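5-dehydro-2-deoxygluconokinase (Bacillus halodurans C-125, PDB 2QCV) probably phosphorylates 5-dehydro-2-deoxy-D-gluconate with ATP to give 6-phospho-5-dehydro-2-deoxy-D-gluconate, a step in the breakdown of myo-inositol. Local coordinates at the interface of chains A and B. Sequence-based numbering; all coordinates share one arbitrary frame. Chains: chain A/B, Putative 5-dehydro-2-deoxygluconokinase.

The interface of chains A and B. Residues chain A 152, 155-156, 159, 192; chain B 152, 155-156, 159, 188, 191-192.
The ring of B:Tyr192 carries the guanidinium of its own chain's B:Arg155 face-on, with NE 3.6 Å above the ring plane, and the CG1 methyl of B:Val191 on the other face; OE2 of A:Glu156 lies in plane at its edge. At the guanidinium's edge, in plane, lie A:Ser152 OG and B:Glu188 OE2. In this PfkB-family carbohydrate kinase, helix 154-167 of each chain packs on helix 186-199 of the other about a two-fold axis, so each bond recurs with chains exchanged; whether this is the physiological dimer the structure alone does not show. Tyrosine joins a flat surface for arginine to a hydroxyl tip: B:Tyr192 OH donates to the anti lone pair of A:Glu156 OE2 at 2.5 Å. The syn lone pair of the same OE2 accepts a hydrogen bond from A:Ser152 OG; serine is short enough to fit beside it, and its OG also lies 2.8 Å from water 1, shared with B:Ser152 OG. Arginine is long enough to reach the partner chain: bent at chi3 (-70°), B:Arg155 brings NH1 to 3.3 Å from A:Glu156 OE2 in a salt bridge, which would probably help keep the glutamate ionised. B:Glu188 OE2 accepts from B:Arg155 NH2. A bend at chi2 (80°) turns the A:Glu156 carboxylate towards the B:Tyr192 hydroxyl. An alanine here would remove the carboxylate that accepts from B:Tyr192 and A:Ser152 and pairs with B:Arg155, and would probably weaken the association. Branched, apolar A:Leu159 extends the contact, CD1 lying 3.7 Å from B:Val191 CG1.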
ATOM      1  N   SER A 152      -1.024  -2.738 -13.504  1.00 28.54           N
ATOM      2  CA  SER A 152       0.397  -3.025 -13.672  1.00 26.50           C
ATOM      3  C   SER A 152       0.914  -4.034 -12.631  1.00 25.82           C
ATOM      4  O   SER A 152       0.450  -4.018 -11.486  1.00 28.57           O
ATOM      5  CB  SER A 152       1.172  -1.716 -13.530  1.00 28.18           C
ATOM      6  OG  SER A 152       0.770  -0.768 -14.522  1.00 29.69           O
ATOM      7  N   ARG A 155      -0.530  -5.061 -17.128  1.00 26.18           N
ATOM      8  CA  ARG A 155      -0.870  -4.126 -18.212  1.00 25.91           C
ATOM      9  C   ARG A 155       0.295  -3.927 -19.195  1.00 25.79           C
ATOM     10  O   ARG A 155       0.107  -4.036 -20.418  1.00 24.66           O
ATOM     11  CB  ARG A 155      -1.357  -2.800 -17.581  1.00 27.70           C
ATOM     12  CG  ARG A 155      -1.597  -1.581 -18.461  1.00 30.38           C
ATOM     13  CD  ARG A 155      -1.896  -0.381 -17.538  1.00 29.21           C
ATOM     14  NE  ARG A 155      -3.202  -0.583 -16.944  1.00 30.08           N
ATOM     15  CZ  ARG A 155      -3.752   0.156 -15.994  1.00 30.44           C
ATOM     16  NH1 ARG A 155      -3.139   1.216 -15.527  1.00 36.63           N
ATOM     17  NH2 ARG A 155      -4.975  -0.126 -15.586  1.00 33.66           N
ATOM     18  N   GLU A 156       1.499  -3.683 -18.670  1.00 26.26           N
ATOM     19  CA  GLU A 156       2.699  -3.488 -19.520  1.00 28.19           C
ATOM     20  C   GLU A 156       3.189  -4.781 -20.173  1.00 27.78           C
ATOM     21  O   GLU A 156       3.695  -4.754 -21.310  1.00 25.86           O
ATOM     22  CB  GLU A 156       3.855  -2.853 -18.739  1.00 29.66           C
ATOM     23  CG  GLU A 156       3.551  -1.527 -18.204  1.00 34.82           C
ATOM     24  CD  GLU A 156       2.735  -1.564 -16.912  1.00 28.58           C
ATOM     25  OE1 GLU A 156       3.158  -2.228 -15.995  1.00 35.15           O
ATOM     26  OE2 GLU A 156       1.761  -0.841 -16.811  1.00 35.57           O
ATOM     27  N   LEU A 159       0.914  -5.050 -23.122  1.00 23.76           N
ATOM     28  CA  LEU A 159       1.298  -4.109 -24.177  1.00 25.54           C
ATOM     29  C   LEU A 159       2.573  -4.602 -24.905  1.00 23.82           C
ATOM     30  O   LEU A 159       2.705  -4.448 -26.153  1.00 23.99           O
ATOM     31  CB  LEU A 159       1.414  -2.690 -23.602  1.00 23.00           C
ATOM     32  CG  LEU A 159       0.121  -2.020 -23.090  1.00 29.26           C
ATOM     33  CD1 LEU A 159       0.455  -0.659 -22.415  1.00 30.14           C
ATOM     34  CD2 LEU A 159      -0.838  -1.851 -24.249  1.00 27.42           C
ATOM     35  N   TYR A 192      -7.515   2.234 -21.803  1.00 24.29           N
ATOM     36  CA  TYR A 192      -6.699   1.074 -22.184  1.00 26.12           C
ATOM     37  C   TYR A 192      -7.371   0.173 -23.220  1.00 27.67           C
ATOM     38  O   TYR A 192      -6.720  -0.294 -24.144  1.00 28.09           O
ATOM     39  CB  TYR A 192      -6.309   0.291 -20.947  1.00 26.75           C
ATOM     40  CG  TYR A 192      -5.311   1.091 -20.146  1.00 28.49           C
ATOM     41  CD1 TYR A 192      -4.022   1.264 -20.619  1.00 32.25           C
ATOM     42  CD2 TYR A 192      -5.675   1.718 -18.979  1.00 28.72           C
ATOM     43  CE1 TYR A 192      -3.110   2.038 -19.952  1.00 34.32           C
ATOM     44  CE2 TYR A 192      -4.767   2.491 -18.273  1.00 29.90           C
ATOM     45  CZ  TYR A 192      -3.466   2.633 -18.770  1.00 33.94           C
ATOM     46  OH  TYR A 192      -2.539   3.387 -18.109  1.00 34.00           O
TER
ATOM     47  N   SER B 152      -0.127   5.666 -12.601  1.00 28.54           N
ATOM     48  CA  SER B 152      -1.554   5.969 -12.578  1.00 26.50           C
ATOM     49  C   SER B 152      -1.969   6.718 -11.298  1.00 25.82           C
ATOM     50  O   SER B 152      -1.407   6.454 -10.229  1.00 28.57           O
ATOM     51  CB  SER B 152      -2.327   4.653 -12.661  1.00 28.18           C
ATOM     52  OG  SER B 152      -2.022   3.952 -13.869  1.00 29.69           O
ATOM     53  N   ARG B 155      -0.912   8.728 -15.565  1.00 26.18           N
ATOM     54  CA  ARG B 155      -0.676   8.059 -16.854  1.00 25.91           C
ATOM     55  C   ARG B 155      -1.924   8.071 -17.752  1.00 25.79           C
ATOM     56  O   ARG B 155      -1.842   8.449 -18.932  1.00 24.66           O
ATOM     57  CB  ARG B 155      -0.149   6.631 -16.576  1.00 27.70           C
ATOM     58  CG  ARG B 155       0.002   5.639 -17.721  1.00 30.38           C
ATOM     59  CD  ARG B 155       0.368   4.267 -17.117  1.00 29.21           C
ATOM     60  NE  ARG B 155       1.723   4.346 -16.608  1.00 30.08           N
ATOM     61  CZ  ARG B 155       2.346   3.421 -15.897  1.00 30.44           C
ATOM     62  NH1 ARG B 155       1.766   2.278 -15.624  1.00 36.63           N
ATOM     63  NH2 ARG B 155       3.602   3.617 -15.545  1.00 33.66           N
ATOM     64  N   GLU B 156      -3.080   7.705 -17.191  1.00 26.26           N
ATOM     65  CA  GLU B 156      -4.351   7.692 -17.955  1.00 28.19           C
ATOM     66  C   GLU B 156      -4.883   9.092 -18.261  1.00 27.78           C
ATOM     67  O   GLU B 156      -5.487   9.312 -19.328  1.00 25.86           O
ATOM     68  CB  GLU B 156      -5.441   6.888 -17.237  1.00 29.66           C
ATOM     69  CG  GLU B 156      -5.104   5.479 -17.037  1.00 34.82           C
ATOM     70  CD  GLU B 156      -4.179   5.238 -15.845  1.00 28.58           C
ATOM     71  OE1 GLU B 156      -4.515   5.679 -14.770  1.00 35.15           O
ATOM     72  OE2 GLU B 156      -3.207   4.520 -15.991  1.00 35.57           O
ATOM     73  N   LEU B 159      -2.871  10.029 -21.264  1.00 23.76           N
ATOM     74  CA  LEU B 159      -3.354   9.340 -22.463  1.00 25.54           C
ATOM     75  C   LEU B 159      -4.682   9.970 -22.951  1.00 23.82           C
ATOM     76  O   LEU B 159      -4.924  10.094 -24.185  1.00 23.99           O
ATOM     77  CB  LEU B 159      -3.433   7.828 -22.209  1.00 23.00           C
ATOM     78  CG  LEU B 159      -2.108   7.074 -21.972  1.00 29.26           C
ATOM     79  CD1 LEU B 159      -2.395   5.595 -21.588  1.00 30.14           C
ATOM     80  CD2 LEU B 159      -1.254   7.175 -23.218  1.00 27.42           C
ATOM     81  N   GLU B 188       9.395  -0.880 -18.525  1.00 26.16           N
ATOM     82  CA  GLU B 188       8.129  -0.200 -18.285  1.00 27.16           C
ATOM     83  C   GLU B 188       8.119   1.195 -18.929  1.00 26.04           C
ATOM     84  O   GLU B 188       7.165   1.580 -19.610  1.00 27.64           O
ATOM     85  CB  GLU B 188       7.893  -0.079 -16.779  1.00 28.23           C
ATOM     86  CG  GLU B 188       6.682   0.671 -16.366  1.00 27.61           C
ATOM     87  CD  GLU B 188       6.788   1.161 -14.922  1.00 32.92           C
ATOM     88  OE1 GLU B 188       7.916   1.242 -14.387  1.00 38.23           O
ATOM     89  OE2 GLU B 188       5.751   1.465 -14.347  1.00 40.84           O
ATOM     90  N   VAL B 191       7.747   0.830 -22.733  1.00 24.65           N
ATOM     91  CA  VAL B 191       6.375   0.538 -23.103  1.00 26.48           C
ATOM     92  C   VAL B 191       5.540   1.820 -23.299  1.00 24.75           C
ATOM     93  O   VAL B 191       4.845   1.976 -24.301  1.00 26.28           O
ATOM     94  CB  VAL B 191       5.747  -0.443 -22.089  1.00 25.86           C
ATOM     95  CG1 VAL B 191       4.182  -0.470 -22.221  1.00 26.47           C
ATOM     96  CG2 VAL B 191       6.361  -1.821 -22.278  1.00 24.05           C
ATOM     97  N   TYR B 192       5.570   2.716 -22.326  1.00 24.29           N
ATOM     98  CA  TYR B 192       4.735   3.923 -22.368  1.00 26.12           C
ATOM     99  C   TYR B 192       5.324   5.037 -23.234  1.00 27.67           C
ATOM    100  O   TYR B 192       4.599   5.691 -23.972  1.00 28.09           O
ATOM    101  CB  TYR B 192       4.462   4.409 -20.960  1.00 26.75           C
ATOM    102  CG  TYR B 192       3.529   3.442 -20.272  1.00 28.49           C
ATOM    103  CD1 TYR B 192       2.202   3.366 -20.658  1.00 32.25           C
ATOM    104  CD2 TYR B 192       3.987   2.577 -19.308  1.00 28.72           C
ATOM    105  CE1 TYR B 192       1.344   2.455 -20.102  1.00 34.32           C
ATOM    106  CE2 TYR B 192       3.136   1.657 -18.715  1.00 29.90           C
ATOM    107  CZ  TYR B 192       1.796   1.617 -19.116  1.00 33.94           C
ATOM    108  OH  TYR B 192       0.922   0.725 -18.560  1.00 34.00           O
TER
HETATM  109  O   HOH W   1      -0.628   1.593 -14.214  0.50 39.06           O